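Local coordinates for protein alkyl hydroperoxide reductase E (Mycobacterium tuberculosis, PDB 5C04) that probably reduces hydrogen peroxide and organic hydroperoxides at the expense of mycoredoxin dithiol, in keeping with a role in oxidative-stress defence, at residues Ala7-Phe12 and Gln103-Phe108; Val36-Ala41 and Ala69-Pro74; Ile114-Thr119 and Lys134-Val139. The protein carries 1 engineered substitution. One frame throughout, in Å; residues are numbered along the deposited sequence. Where two conformers were deposited one is given.

Interaction 1: Ala7-Phe12 and Gln103-Phe108; sequences ATAPDF and QAYGVF
P10 and Y105 meet in a buried contact, part hydrogen bond and part CH-pi packing, where the loop leading into strand 13-16 passes the C-terminal end of helix 100-104. The tyrosine reaches across with its hydroxyl: Y105 OH donates to P10 O at 2.7 Å, only 15° from the plane of that carbonyl. Y105 CG stands anti to its own carbonyl carbon (chi1 -80°), and the long, flat side chain then carries the phenol into the loop. A tyrosine suits this place because its ring is apolar enough to be buried while its tip can satisfy a backbone oxygen.

The same proline also lies over the ring. P10 CD sits above one face, 3.9 Å from the ring centroid of Y105 and shifted toward CZ, while P10 CB leans on A104 CB at 4.1 Å, where a small alanine lets the loop come close to the helix. The hydroxyl has apolar company too: A9 CB is 3.5 Å from Y105 OH, and F12 brings CE2 to 3.9 Å of Y105 OH, with the hydroxyl lying at the edge of the phenylalanine ring.

Beyond the loop, F37 and F120 meet the tyrosine ring. Just after it the helix ends in a Schellman motif, in which G106 takes the positive phi that glycine readily adopts and G106 N bonds back to Q103 O.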
ATOM      1  N   ALA A   7      15.619  23.885   9.912  1.00 43.25           N
ATOM      2  CA  ALA A   7      15.642  22.678  10.710  1.00 42.41           C
ATOM      3  C   ALA A   7      16.579  21.648  10.100  1.00 41.26           C
ATOM      4  O   ALA A   7      16.810  21.630   8.888  1.00 40.70           O
ATOM      5  CB  ALA A   7      14.236  22.095  10.834  1.00 42.44           C
ATOM      6  N   THR A   8      17.091  20.767  10.945  1.00 41.14           N
ATOM      7  CA  THR A   8      17.862  19.632  10.484  1.00 40.30           C
ATOM      8  C   THR A   8      16.867  18.593   9.981  1.00 37.49           C
ATOM      9  O   THR A   8      15.913  18.244  10.682  1.00 40.01           O
ATOM     10  CB  THR A   8      18.729  19.050  11.606  1.00 42.97           C
ATOM     11  OG1 THR A   8      19.666  20.050  12.040  1.00 45.09           O
ATOM     12  CG2 THR A   8      19.497  17.815  11.132  1.00 43.36           C
ATOM     13  N   ALA A   9      17.086  18.125   8.759  1.00 35.11           N
ATOM     14  CA  ALA A   9      16.230  17.081   8.161  1.00 33.84           C
ATOM     15  C   ALA A   9      16.344  15.766   8.941  1.00 34.81           C
ATOM     16  O   ALA A   9      17.451  15.249   9.084  1.00 36.68           O
ATOM     17  CB  ALA A   9      16.658  16.846   6.731  1.00 32.93           C
ATOM     18  N   PRO A  10      15.202  15.193   9.417  1.00 34.36           N
ATOM     19  CA  PRO A  10      15.286  13.917  10.127  1.00 34.37           C
ATOM     20  C   PRO A  10      15.907  12.840   9.261  1.00 33.23           C
ATOM     21  O   PRO A  10      15.556  12.732   8.085  1.00 32.85           O
ATOM     22  CB  PRO A  10      13.822  13.605  10.445  1.00 33.83           C
ATOM     23  CG  PRO A  10      13.211  14.950  10.628  1.00 35.14           C
ATOM     24  CD  PRO A  10      13.893  15.836   9.623  1.00 34.32           C
ATOM     25  N   ASP A  11      16.800  12.024   9.821  1.00 34.55           N
ATOM     26  CA  ASP A  11      17.364  10.930   9.033  1.00 34.79           C
ATOM     27  C   ASP A  11      16.308   9.851   8.835  1.00 33.38           C
ATOM     28  O   ASP A  11      15.354   9.712   9.612  1.00 35.35           O
ATOM     29  CB  ASP A  11      18.586  10.265   9.687  1.00 39.91           C
ATOM     30  CG  ASP A  11      19.526   9.584   8.648  1.00 42.69           C
ATOM     31  OD1 ASP A  11      19.294   9.674   7.409  1.00 37.80           O
ATOM     32  OD2 ASP A  11      20.540   8.983   9.090  1.00 48.53           O
ATOM     33  N   PHE A  12      16.501   9.105   7.767  1.00 32.51           N
ATOM     34  CA  PHE A  12      15.668   7.954   7.511  1.00 30.90           C
ATOM     35  C   PHE A  12      16.416   6.928   6.705  1.00 31.28           C
ATOM     36  O   PHE A  12      17.348   7.259   5.982  1.00 31.93           O
ATOM     37  CB  PHE A  12      14.354   8.345   6.795  1.00 29.83           C
ATOM     38  CG  PHE A  12      14.539   9.004   5.430  1.00 28.64           C
ATOM     39  CD1 PHE A  12      14.902   8.262   4.314  1.00 28.42           C
ATOM     40  CD2 PHE A  12      14.327  10.372   5.268  1.00 29.55           C
ATOM     41  CE1 PHE A  12      15.064   8.864   3.069  1.00 28.62           C
ATOM     42  CE2 PHE A  12      14.479  10.976   4.028  1.00 29.09           C
ATOM     43  CZ  PHE A  12      14.841  10.226   2.923  1.00 29.23           C
ATOM     44  N   GLN A 103       5.449  11.514   9.104  1.00 24.66           N
ATOM     45  CA  GLN A 103       5.170  12.125  10.402  1.00 27.80           C
ATOM     46  C   GLN A 103       6.362  12.908  10.942  1.00 28.09           C
ATOM     47  O   GLN A 103       6.171  13.990  11.478  1.00 29.23           O
ATOM     48  CB  GLN A 103       4.775  11.060  11.428  1.00 30.17           C
ATOM     49  CG  GLN A 103       3.410  10.459  11.192  1.00 32.37           C
ATOM     50  CD  GLN A 103       3.117   9.372  12.204  1.00 37.92           C
ATOM     51  OE1 GLN A 103       3.987   8.564  12.532  1.00 40.84           O
ATOM     52  NE2 GLN A 103       1.899   9.360  12.722  1.00 42.88           N
ATOM     53  N   ALA A 104       7.566  12.349  10.819  1.00 27.28           N
ATOM     54  CA  ALA A 104       8.800  13.047  11.268  1.00 28.52           C
ATOM     55  C   ALA A 104       8.999  14.362  10.568  1.00 28.77           C
ATOM     56  O   ALA A 104       9.607  15.290  11.145  1.00 29.83           O
ATOM     57  CB  ALA A 104      10.027  12.171  11.037  1.00 28.75           C
ATOM     58  N   TYR A 105       8.579  14.455   9.302  1.00 27.02           N
ATOM     59  CA  TYR A 105       8.693  15.690   8.538  1.00 26.69           C
ATOM     60  C   TYR A 105       7.477  16.601   8.703  1.00 26.40           C
ATOM     61  O   TYR A 105       7.484  17.722   8.178  1.00 27.73           O
ATOM     62  CB  TYR A 105       8.983  15.397   7.039  1.00 25.60           C
ATOM     63  CG  TYR A 105      10.438  15.077   6.765  1.00 25.94           C
ATOM     64  CD1 TYR A 105      10.995  13.832   7.075  1.00 26.42           C
ATOM     65  CD2 TYR A 105      11.291  16.054   6.225  1.00 26.18           C
ATOM     66  CE1 TYR A 105      12.344  13.553   6.856  1.00 26.84           C
ATOM     67  CE2 TYR A 105      12.627  15.779   5.970  1.00 27.22           C
ATOM     68  CZ  TYR A 105      13.160  14.541   6.318  1.00 28.33           C
ATOM     69  OH  TYR A 105      14.483  14.231   6.101  1.00 29.40           O
ATOM     70  N   GLY A 106       6.457  16.136   9.423  1.00 27.05           N
ATOM     71  CA  GLY A 106       5.256  16.911   9.693  1.00 27.05           C
ATOM     72  C   GLY A 106       4.295  17.009   8.534  1.00 26.59           C
ATOM     73  O   GLY A 106       3.481  17.920   8.467  1.00 29.06           O
ATOM     74  N   VAL A 107       4.347  16.042   7.618  1.00 25.38           N
ATOM     75  CA  VAL A 107       3.507  16.116   6.423  1.00 24.27           C
ATOM     76  C   VAL A 107       2.598  14.903   6.246  1.00 24.19           C
ATOM     77  O   VAL A 107       2.148  14.641   5.132  1.00 23.56           O
ATOM     78  CB  VAL A 107       4.357  16.334   5.149  1.00 23.91           C
ATOM     79  CG1 VAL A 107       5.097  17.660   5.230  1.00 25.12           C
ATOM     80  CG2 VAL A 107       5.330  15.190   4.935  1.00 23.28           C
ATOM     81  N   PHE A 108       2.318  14.198   7.330  1.00 23.69           N
ATOM     82  CA  PHE A 108       1.419  13.039   7.260  1.00 23.20           C
ATOM     83  C   PHE A 108      -0.014  13.515   7.462  1.00 26.00           C
ATOM     84  O   PHE A 108      -0.284  14.381   8.337  1.00 28.24           O
ATOM     85  CB  PHE A 108       1.825  12.005   8.300  1.00 23.87           C
ATOM     86  CG  PHE A 108       1.076  10.694   8.208  1.00 23.06           C
ATOM     87  CD1 PHE A 108       1.198   9.869   7.095  1.00 22.84           C
ATOM     88  CD2 PHE A 108       0.288  10.267   9.271  1.00 24.11           C
ATOM     89  CE1 PHE A 108       0.538   8.635   7.065  1.00 21.36           C
ATOM     90  CE2 PHE A 108      -0.379   9.043   9.228  1.00 23.28           C
ATOM     91  CZ  PHE A 108      -0.266   8.254   8.110  1.00 22.85           C
TER

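Interaction 2: Val36-Ala41 and Ala69-Pro74; sequences VFHPLA and AISVGP. Engineered in segment 36-41: H38 (natural residue Phe).
V36 and A69, with F37 and I70 next to them, form two successive parallel bridges between strands 32-37 and 65-71. Two backbone hydrogen bonds hold them, I70 N to V36 O at 2.8 Å and H38 N to I70 O at 3.0 Å.

At the end of strand 65-71, S71 supplies the polar contact. In the conformer described, one of two, S71 OG is anti to the backbone N (chi1 -165°), donates to H38 O at 2.8 Å from above the carbonyl plane, and accepts from a water that A41 N also bonds. Serine suits the spot, being short enough to bond the neighbouring segment directly. Another water joins P39 O to V72 N.

Side-chain packing adds to this. The F37 and I70 side chains lie side by side, pointing the same way, with I70 CD1 over one face of the phenyl ring and I70 CG2 3.7 Å from F37 CE2. H38 is an engineered residue, phenylalanine in the natural protein; S71 CB makes a CH-pi contact over one face of its imidazole, 3.8 Å from the ring centroid. Farther along, L40 CD2 meets V72 CG2 near the second subunit, whose P74 packs on L40 and whose F95 packs on V72.

H38 and P39 also touch C46, the active-site cysteine by similarity. Strand 32-37, helix 44-55 and strand 65-71 make a beta-alpha-beta unit of the thioredoxin fold; C46 near the start of that helix, beyond the carboxyl-terminal end of strand 32-37, is consistent with this family's peroxidatic site.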
ATOM      1  N   VAL A  36      10.257  14.377  -2.342  1.00 18.77           N
ATOM      2  CA  VAL A  36       8.899  14.566  -2.863  1.00 18.69           C
ATOM      3  C   VAL A  36       7.964  13.544  -2.183  1.00 18.31           C
ATOM      4  O   VAL A  36       7.806  12.396  -2.635  1.00 18.97           O
ATOM      5  CB  VAL A  36       8.839  14.446  -4.404  1.00 18.40           C
ATOM      6  CG1 VAL A  36       7.420  14.732  -4.900  1.00 18.85           C
ATOM      7  CG2 VAL A  36       9.876  15.398  -5.064  1.00 19.36           C
ATOM      8  N   PHE A  37       7.366  13.975  -1.089  1.00 17.95           N
ATOM      9  CA  PHE A  37       6.303  13.161  -0.437  1.00 17.55           C
ATOM     10  C   PHE A  37       5.058  13.236  -1.289  1.00 17.68           C
ATOM     11  O   PHE A  37       4.724  14.298  -1.820  1.00 17.80           O
ATOM     12  CB  PHE A  37       6.006  13.675   0.971  1.00 18.39           C
ATOM     13  CG  PHE A  37       7.111  13.415   1.960  1.00 19.50           C
ATOM     14  CD1 PHE A  37       8.157  14.322   2.129  1.00 20.47           C
ATOM     15  CD2 PHE A  37       7.093  12.282   2.758  1.00 20.62           C
ATOM     16  CE1 PHE A  37       9.165  14.094   3.064  1.00 21.78           C
ATOM     17  CE2 PHE A  37       8.091  12.053   3.701  1.00 21.58           C
ATOM     18  CZ  PHE A  37       9.125  12.948   3.838  1.00 22.54           C
ATOM     19  N   HIS A  38       4.325  12.124  -1.405  1.00 17.40           N
ATOM     20  CA  HIS A  38       3.074  12.167  -2.151  1.00 17.12           C
ATOM     21  C   HIS A  38       2.115  11.095  -1.649  1.00 16.44           C
ATOM     22  O   HIS A  38       2.561  10.097  -1.073  1.00 18.17           O
ATOM     23  CB  HIS A  38       3.300  12.066  -3.654  1.00 17.79           C
ATOM     24  CG  HIS A  38       3.795  10.744  -4.084  1.00 18.62           C
ATOM     25  ND1 HIS A  38       2.936   9.772  -4.555  1.00 20.84           N
ATOM     26  CD2 HIS A  38       5.024  10.175  -4.028  1.00 19.83           C
ATOM     27  CE1 HIS A  38       3.626   8.683  -4.817  1.00 21.95           C
ATOM     28  NE2 HIS A  38       4.885   8.895  -4.515  1.00 21.55           N
ATOM     29  N   PRO A  39       0.807  11.319  -1.844  1.00 16.70           N
ATOM     30  CA  PRO A  39      -0.201  10.381  -1.370  1.00 17.04           C
ATOM     31  C   PRO A  39      -0.113   8.904  -1.798  1.00 17.30           C
ATOM     32  O   PRO A  39       0.084   8.036  -0.940  1.00 17.39           O
ATOM     33  CB  PRO A  39      -1.503  11.022  -1.863  1.00 17.88           C
ATOM     34  CG  PRO A  39      -1.246  12.470  -1.774  1.00 17.83           C
ATOM     35  CD  PRO A  39       0.224  12.641  -2.117  1.00 16.99           C
ATOM     36  N   LEU A  40      -0.281   8.592  -3.082  1.00 16.56           N
ATOM     37  CA  LEU A  40      -0.498   7.208  -3.470  1.00 17.10           C
ATOM     38  C   LEU A  40      -0.145   6.919  -4.912  1.00 16.39           C
ATOM     39  O   LEU A  40      -0.605   7.608  -5.837  1.00 16.88           O
ATOM     40  CB  LEU A  40      -1.966   6.812  -3.296  1.00 18.12           C
ATOM     41  CG  LEU A  40      -2.528   6.574  -1.878  1.00 19.11           C
ATOM     42  CD1 LEU A  40      -4.034   6.305  -1.958  1.00 21.37           C
ATOM     43  CD2 LEU A  40      -1.781   5.449  -1.181  1.00 19.67           C
ATOM     44  N   ALA A  41       0.619   5.831  -5.110  1.00 16.26           N
ATOM     45  CA  ALA A  41       0.785   5.269  -6.436  1.00 15.76           C
ATOM     46  C   ALA A  41      -0.549   5.040  -7.129  1.00 16.96           C
ATOM     47  O   ALA A  41      -1.536   4.695  -6.484  1.00 16.67           O
ATOM     48  CB  ALA A  41       1.536   3.956  -6.364  1.00 16.91           C
ATOM     49  N   ALA A  69      11.263  10.148  -4.235  1.00 20.40           N
ATOM     50  CA  ALA A  69       9.822  10.213  -4.037  1.00 20.48           C
ATOM     51  C   ALA A  69       9.518   9.331  -2.825  1.00 20.96           C
ATOM     52  O   ALA A  69      10.167   8.293  -2.677  1.00 24.78           O
ATOM     53  CB  ALA A  69       9.094   9.756  -5.279  1.00 20.38           C
ATOM     54  N   ILE A  70       8.665   9.782  -1.923  1.00 18.17           N
ATOM     55  CA  ILE A  70       8.317   8.987  -0.722  1.00 19.08           C
ATOM     56  C   ILE A  70       6.811   8.893  -0.554  1.00 18.62           C
ATOM     57  O   ILE A  70       6.113   9.904  -0.565  1.00 18.29           O
ATOM     58  CB  ILE A  70       8.900   9.654   0.545  1.00 20.18           C
ATOM     59  CG1 ILE A  70      10.421   9.858   0.382  1.00 21.73           C
ATOM     60  CG2 ILE A  70       8.553   8.872   1.815  1.00 20.70           C
ATOM     61  CD1 ILE A  70      11.111  10.646   1.496  1.00 23.44           C
ATOM     62  N   SER A  71       6.315   7.669  -0.352  1.00 18.03           N
ATOM     63  CA  SER A  71       4.889   7.440  -0.194  0.50 18.01           C
ATOM     64  C   SER A  71       4.705   6.226   0.699  1.00 17.92           C
ATOM     65  O   SER A  71       5.655   5.473   0.894  1.00 18.41           O
ATOM     66  CB  SER A  71       4.270   7.206  -1.562  0.50 17.86           C
ATOM     67  OG  SER A  71       2.860   7.328  -1.499  0.50 17.90           O
ATOM     68  N   VAL A  72       3.471   6.023   1.185  1.00 17.04           N
ATOM     69  CA  VAL A  72       3.200   4.898   2.088  1.00 18.13           C
ATOM     70  C   VAL A  72       3.112   3.525   1.416  1.00 18.20           C
ATOM     71  O   VAL A  72       2.961   2.526   2.134  1.00 19.25           O
ATOM     72  CB  VAL A  72       1.947   5.162   2.965  1.00 18.21           C
ATOM     73  CG1 VAL A  72       2.142   6.374   3.870  1.00 19.36           C
ATOM     74  CG2 VAL A  72       0.683   5.240   2.131  1.00 19.07           C
ATOM     75  N   GLY A  73       3.245   3.418   0.091  1.00 17.51           N
ATOM     76  CA  GLY A  73       3.182   2.126  -0.560  1.00 17.57           C
ATOM     77  C   GLY A  73       4.418   1.286  -0.337  1.00 18.65           C
ATOM     78  O   GLY A  73       5.502   1.836  -0.162  1.00 19.50           O
ATOM     79  N   PRO A  74       4.281  -0.037  -0.367  1.00 17.84           N
ATOM     80  CA  PRO A  74       5.404  -0.938  -0.266  1.00 18.72           C
ATOM     81  C   PRO A  74       6.149  -1.093  -1.591  1.00 19.18           C
ATOM     82  O   PRO A  74       5.631  -0.732  -2.648  1.00 18.25           O
ATOM     83  CB  PRO A  74       4.755  -2.237   0.175  1.00 18.89           C
ATOM     84  CG  PRO A  74       3.423  -2.211  -0.484  1.00 18.27           C
ATOM     85  CD  PRO A  74       3.005  -0.760  -0.522  1.00 18.21           C
TER
HETATM   86  O   HOH W   1       1.723   8.542   1.088  1.00 18.26           O
HETATM   87  O   HOH W   2       2.251   4.775  -2.868  1.00 21.19           O

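Interaction 3: Ile114-Thr119 and Lys134-Val139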
ATOM      1  N   ILE A 114      -2.189   8.823   4.592  1.00 19.13           N
ATOM      2  CA  ILE A 114      -1.272   9.068   3.492  1.00 19.27           C
ATOM      3  C   ILE A 114      -0.428  10.302   3.781  1.00 20.08           C
ATOM      4  O   ILE A 114      -0.825  11.168   4.558  1.00 19.74           O
ATOM      5  CB  ILE A 114      -2.050   9.285   2.169  1.00 19.94           C
ATOM      6  CG1 ILE A 114      -3.065  10.440   2.332  1.00 21.67           C
ATOM      7  CG2 ILE A 114      -2.684   7.995   1.694  1.00 20.61           C
ATOM      8  CD1 ILE A 114      -3.899  10.768   1.123  1.00 22.64           C
ATOM      9  N   ALA A 115       0.706  10.417   3.101  1.00 18.70           N
ATOM     10  CA  ALA A 115       1.445  11.683   3.119  1.00 19.76           C
ATOM     11  C   ALA A 115       0.659  12.705   2.319  1.00 20.15           C
ATOM     12  O   ALA A 115       0.060  12.384   1.272  1.00 19.69           O
ATOM     13  CB  ALA A 115       2.838  11.507   2.547  1.00 19.71           C
ATOM     14  N   ASN A 116       0.649  13.949   2.820  1.00 20.65           N
ATOM     15  CA  ASN A 116       0.283  15.091   2.018  1.00 21.22           C
ATOM     16  C   ASN A 116       1.380  15.376   1.010  1.00 20.90           C
ATOM     17  O   ASN A 116       2.395  14.680   0.958  1.00 20.44           O
ATOM     18  CB  ASN A 116       0.017  16.314   2.940  1.00 22.89           C
ATOM     19  CG  ASN A 116      -1.243  16.149   3.780  1.00 23.40           C
ATOM     20  OD1 ASN A 116      -2.267  15.718   3.290  1.00 25.06           O
ATOM     21  ND2 ASN A 116      -1.160  16.499   5.061  1.00 25.34           N
ATOM     22  N   ARG A 117       1.162  16.410   0.190  1.00 20.12           N
ATOM     23  CA  ARG A 117       2.122  16.779  -0.845  1.00 20.08           C
ATOM     24  C   ARG A 117       3.207  17.678  -0.248  1.00 20.30           C
ATOM     25  O   ARG A 117       3.264  18.893  -0.501  1.00 21.08           O
ATOM     26  CB  ARG A 117       1.396  17.427  -2.048  1.00 19.75           C
ATOM     27  CG  ARG A 117       0.452  16.453  -2.729  1.00 19.51           C
ATOM     28  CD  ARG A 117      -0.114  16.935  -4.080  1.00 19.74           C
ATOM     29  NE  ARG A 117      -1.235  16.075  -4.416  1.00 19.68           N
ATOM     30  CZ  ARG A 117      -1.138  14.827  -4.868  1.00 19.26           C
ATOM     31  NH1 ARG A 117       0.032  14.333  -5.209  1.00 19.17           N
ATOM     32  NH2 ARG A 117      -2.239  14.069  -4.948  1.00 19.60           N
ATOM     33  N   GLY A 118       4.050  17.063   0.564  1.00 20.63           N
ATOM     34  CA  GLY A 118       5.169  17.731   1.222  1.00 21.01           C
ATOM     35  C   GLY A 118       6.388  17.684   0.333  1.00 21.23           C
ATOM     36  O   GLY A 118       6.679  16.670  -0.305  1.00 20.83           O
ATOM     37  N   THR A 119       7.138  18.783   0.269  1.00 22.74           N
ATOM     38  CA  THR A 119       8.362  18.793  -0.507  1.00 22.32           C
ATOM     39  C   THR A 119       9.441  19.511   0.289  1.00 23.96           C
ATOM     40  O   THR A 119       9.173  20.554   0.880  1.00 25.60           O
ATOM     41  CB  THR A 119       8.227  19.566  -1.835  1.00 22.41           C
ATOM     42  OG1 THR A 119       6.920  19.401  -2.395  1.00 23.31           O
ATOM     43  CG2 THR A 119       9.333  19.160  -2.819  1.00 22.59           C
ATOM     44  N   LYS A 134       1.356  20.939   0.402  1.00 25.48           N
ATOM     45  CA  LYS A 134       0.041  21.104  -0.185  1.00 27.10           C
ATOM     46  C   LYS A 134      -0.867  19.925   0.169  1.00 25.19           C
ATOM     47  O   LYS A 134      -0.395  18.848   0.556  1.00 25.04           O
ATOM     48  CB  LYS A 134       0.161  21.291  -1.703  1.00 28.37           C
ATOM     49  CG  LYS A 134       1.069  22.453  -2.106  1.00 31.07           C
ATOM     50  CD  LYS A 134       0.592  23.764  -1.515  1.00 35.61           C
ATOM     51  CE  LYS A 134       1.255  24.954  -2.192  1.00 39.11           C
ATOM     52  NZ  LYS A 134       2.731  24.887  -2.021  1.00 40.84           N
ATOM     53  N   GLN A 135      -2.168  20.124   0.025  1.00 26.79           N
ATOM     54  CA  GLN A 135      -3.133  19.077   0.297  1.00 27.22           C
ATOM     55  C   GLN A 135      -3.205  18.046  -0.836  1.00 25.33           C
ATOM     56  O   GLN A 135      -2.726  18.285  -1.957  1.00 24.85           O
ATOM     57  CB  GLN A 135      -4.514  19.686   0.558  1.00 29.82           C
ATOM     58  CG  GLN A 135      -4.562  20.576   1.797  1.00 32.57           C
ATOM     59  CD  GLN A 135      -4.266  19.816   3.077  1.00 33.67           C
ATOM     60  OE1 GLN A 135      -4.917  18.825   3.383  1.00 35.82           O
ATOM     61  NE2 GLN A 135      -3.258  20.266   3.819  1.00 36.03           N
ATOM     62  N   PRO A 136      -3.783  16.875  -0.553  1.00 25.22           N
ATOM     63  CA  PRO A 136      -3.846  15.843  -1.595  1.00 24.85           C
ATOM     64  C   PRO A 136      -4.570  16.285  -2.863  1.00 24.99           C
ATOM     65  O   PRO A 136      -4.254  15.823  -3.957  1.00 24.96           O
ATOM     66  CB  PRO A 136      -4.562  14.677  -0.897  1.00 24.39           C
ATOM     67  CG  PRO A 136      -4.188  14.845   0.539  1.00 24.94           C
ATOM     68  CD  PRO A 136      -4.183  16.337   0.756  1.00 24.97           C
ATOM     69  N   GLY A 137      -5.532  17.181  -2.727  1.00 26.01           N
ATOM     70  CA  GLY A 137      -6.266  17.674  -3.889  1.00 27.45           C
ATOM     71  C   GLY A 137      -5.619  18.790  -4.665  1.00 28.04           C
ATOM     72  O   GLY A 137      -6.188  19.223  -5.668  1.00 31.77           O
ATOM     73  N   GLU A 138      -4.443  19.253  -4.229  1.00 26.59           N
ATOM     74  CA  GLU A 138      -3.709  20.326  -4.847  1.00 27.42           C
ATOM     75  C   GLU A 138      -2.564  19.764  -5.692  1.00 25.35           C
ATOM     76  O   GLU A 138      -2.230  18.578  -5.576  1.00 26.17           O
ATOM     77  CB  GLU A 138      -3.140  21.257  -3.782  1.00 30.10           C
ATOM     78  CG  GLU A 138      -4.204  22.053  -3.031  1.00 32.54           C
ATOM     79  CD  GLU A 138      -3.575  23.017  -2.051  1.00 35.19           C
ATOM     80  OE1 GLU A 138      -3.164  22.564  -0.958  1.00 35.09           O
ATOM     81  OE2 GLU A 138      -3.500  24.230  -2.383  1.00 37.99           O
ATOM     82  N   VAL A 139      -2.002  20.606  -6.546  1.00 24.37           N
ATOM     83  CA  VAL A 139      -0.868  20.291  -7.416  1.00 24.36           C
ATOM     84  C   VAL A 139       0.248  21.274  -7.154  1.00 25.05           C
ATOM     85  O   VAL A 139       0.013  22.486  -7.169  1.00 26.12           O
ATOM     86  CB  VAL A 139      -1.239  20.388  -8.920  1.00 25.32           C
ATOM     87  CG1 VAL A 139      -0.063  19.967  -9.804  1.00 27.70           C
ATOM     88  CG2 VAL A 139      -2.449  19.542  -9.180  1.00 25.91           C
TER
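P136 O is gripped by two nitrogens of one arginine: R117 NH2 donates at 2.8 Å and R117 NE at 3.1 Å. The oxygen lies in the guanidinium plane and is held side-on, by NE and one terminal NH. Seen from the carbonyl, the two donors differ, since NH2 is on a lone pair in the carbonyl plane and NE stands above that plane.

This grip ties strand 114-122 to the loop following strand 128-134, at the edge of the probable peroxiredoxin active site in a thioredoxin fold. R117 and K134 form an antiparallel hydrogen-bonded pair: R117 N donates to K134 O and K134 N to R117 O, each at 2.9 Å. From there the arginine chain runs extended from CG to NE (chi2 -169°, chi3 -165°), long enough to pass Q135 O and reach the next carbonyl. Arginine suits the position because its several N-H groups can serve different partners. R117 NH1 makes a salt bridge with E49. The two bonds to P136 O limit the rotation of the guanidinium, and the R117 side chain also touches that of C46, the active-site cysteine by similarity.

The loop is itself braced by a type I turn from Q135 to E138. P136 fits the second position of this turn, its ring fixing phi near the value needed, and E138 OE1 accepts a nearly straight bond from Q135 N at 2.8 Å.

CG and CD of the P136 ring meet the other segment. I114 CD1 packs on P136 CG at 4.1 Å, while N116 OD1, which accepts a hydrogen bond from N109, lies 3.2 Å from P136 CD.

How the interactions relate
All three contacts lie in one thioredoxin-fold domain; interactions 2 and 3 reach its mixed sheet, and interaction 1 packs against it. Along the chain, interaction 2 is nested within the loop closed by interaction 1, and interaction 3 follows both. Interactions 2 and 3 are nearest, with centres about 10 Å apart, and share neighbouring strands 32-37 and 114-122, where F37 N probably bonds to G118 O at 2.9 Å; both border C46. Interaction 1 lies about 14 Å from interaction 2 and 15 Å from interaction 3, away from that site, yet F12 packs on I70 and V107 O probably bonds to N116 N. Helix end and N-terminal loop thus join the strands beside the probable peroxidatic cysteine.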